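Local coordinates for putative flagellar motor switch protein FliN (Thermotoga maritima, PDB 1O6A) that probably forms part of the flagellar motor's C-ring, the switch complex that sets the direction of rotation, at residues E54-L59 and F77-T82. Numbering follows the deposited sequence. Where two conformers were deposited one is given.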
# COMPACT_ATOMS: atom_id res chain seq x y z
N GLU A 54 -9.60 -11.39 -3.72
CA GLU A 54 -9.88 -10.03 -3.25
C GLU A 54 -9.10 -8.98 -4.00
O GLU A 54 -8.00 -9.26 -4.48
CB GLU A 54 -9.59 -9.88 -1.79
CG GLU A 54 -10.45 -10.73 -0.88
CD GLU A 54 -10.31 -10.28 0.55
OE1 GLU A 54 -9.24 -10.57 1.14
OE2 GLU A 54 -11.24 -9.63 1.10
N PRO A 55 -9.66 -7.77 -4.09
CA PRO A 55 -8.97 -6.67 -4.75
C PRO A 55 -7.92 -6.01 -3.83
O PRO A 55 -7.92 -6.29 -2.62
CB PRO A 55 -10.12 -5.68 -5.00
CG PRO A 55 -11.05 -5.90 -3.83
CD PRO A 55 -10.99 -7.38 -3.61
N VAL A 56 -7.04 -5.21 -4.39
CA VAL A 56 -6.05 -4.47 -3.61
C VAL A 56 -6.71 -3.22 -3.06
O VAL A 56 -7.75 -2.77 -3.58
CB VAL A 56 -4.79 -4.08 -4.41
CG1 VAL A 56 -4.09 -5.34 -4.87
CG2 VAL A 56 -5.09 -3.15 -5.54
N ASP A 57 -6.16 -2.71 -1.99
CA ASP A 57 -6.74 -1.53 -1.35
C ASP A 57 -6.11 -0.22 -1.82
O ASP A 57 -4.90 -0.14 -2.01
CB ASP A 57 -6.56 -1.63 0.16
CG ASP A 57 -7.13 -2.93 0.70
OD1 ASP A 57 -8.33 -3.16 0.44
OD2 ASP A 57 -6.44 -3.81 1.26
N ILE A 58 -6.94 0.82 -1.92
CA ILE A 58 -6.47 2.11 -2.40
C ILE A 58 -6.79 3.14 -1.35
O ILE A 58 -7.95 3.33 -1.03
CB ILE A 58 -7.20 2.49 -3.70
CG1 ILE A 58 -6.97 1.42 -4.77
CG2 ILE A 58 -6.76 3.86 -4.18
CD1 ILE A 58 -7.99 1.47 -5.85
N LEU A 59 -5.75 3.71 -0.76
CA LEU A 59 -5.88 4.66 0.35
C LEU A 59 -5.47 6.05 -0.12
O LEU A 59 -4.50 6.20 -0.88
CB LEU A 59 -5.00 4.24 1.52
CG LEU A 59 -5.47 2.94 2.20
CD1 LEU A 59 -4.94 1.73 1.47
CD2 LEU A 59 -5.08 2.94 3.66
N PHE A 77 3.42 -0.28 -12.71
CA PHE A 77 2.19 -0.77 -12.13
C PHE A 77 1.11 0.31 -12.06
O PHE A 77 1.36 1.47 -11.80
CB PHE A 77 2.42 -1.35 -10.75
CG PHE A 77 3.11 -2.68 -10.79
CD1 PHE A 77 2.57 -3.73 -11.54
CD2 PHE A 77 4.32 -2.84 -10.15
CE1 PHE A 77 3.24 -4.97 -11.61
CE2 PHE A 77 4.98 -4.04 -10.19
CZ PHE A 77 4.45 -5.10 -10.93
N GLY A 78 -0.12 -0.13 -12.22
CA GLY A 78 -1.26 0.70 -11.89
C GLY A 78 -2.38 -0.13 -11.27
O GLY A 78 -2.23 -1.35 -11.11
N VAL A 79 -3.50 0.54 -10.97
CA VAL A 79 -4.69 -0.12 -10.45
C VAL A 79 -5.92 0.40 -11.21
O VAL A 79 -6.02 1.61 -11.49
CB VAL A 79 -4.73 0.02 -8.87
CG1 VAL A 79 -4.95 1.48 -8.42
CG2 VAL A 79 -5.78 -0.89 -8.25
N ARG A 80 -6.82 -0.50 -11.58
CA ARG A 80 -8.10 -0.15 -12.15
C ARG A 80 -9.09 -0.26 -11.01
O ARG A 80 -9.17 -1.31 -10.34
CB ARG A 80 -8.48 -1.11 -13.26
CG ARG A 80 -9.83 -0.77 -13.91
CD ARG A 80 -10.24 -1.83 -14.86
NE ARG A 80 -9.33 -1.85 -16.01
CZ ARG A 80 -8.60 -2.88 -16.37
NH1 ARG A 80 -8.63 -4.03 -15.70
NH2 ARG A 80 -7.82 -2.78 -17.43
N ILE A 81 -9.84 0.81 -10.76
CA ILE A 81 -10.81 0.83 -9.67
C ILE A 81 -11.96 -0.14 -9.97
O ILE A 81 -12.61 -0.06 -11.02
CB ILE A 81 -11.31 2.29 -9.46
CG1 ILE A 81 -10.20 3.12 -8.81
CG2 ILE A 81 -12.59 2.33 -8.63
CD1 ILE A 81 -10.45 4.61 -8.85
N THR A 82 -12.22 -1.03 -9.02
CA THR A 82 -13.34 -1.97 -9.08
C THR A 82 -14.42 -1.68 -8.03
O THR A 82 -15.52 -2.15 -8.16
CB THR A 82 -12.88 -3.39 -8.94
OG1 THR A 82 -12.20 -3.60 -7.68
CG2 THR A 82 -11.86 -3.77 -10.04
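Val79 turns both of its methyls toward strand 56-59. Its chi1 of 67° puts CG1 between the backbone N and the carbonyl carbon and leaves CG2 anti to the N. CG2 lies 3.6 Å from CG2 of Val56, the two valines passing side by side and pointing opposite ways, and it also touches Ile58 CD1. Ile58 meets Val79 tip to tip: its extended chain (chi2 160°) carries CD1 to 4.0 Å from Val79 CG1, and the same methyl lies 4.0 Å from Ile81 CG1. The longer isoleucine thus reaches across the distance between backbones that cross almost at right angles (91°) with axes 9.1 Å apart, while beta-branched residues suit the extended chain and fill the buried layer compactly. No hydrogen bond joins the two segments. At the margin the CB of Pro55, in an apolar ring just before the strand begins, lies 4.0 Å from Thr82 OG1, a hydroxyl that bonds weakly to Arg67 O. Asp57 and Arg80 point their CB atoms away and form salt bridges, Asp57 with Lys50 and Arg80 with Glu69. Strand 63-73 links both strands, and Gly78 to Arg80 pair antiparallel with a strand of the second subunit. Such orthogonal packing of apolar faces is typical of a strongly bent antiparallel sheet, here in the intertwined FliN C-terminal dimer.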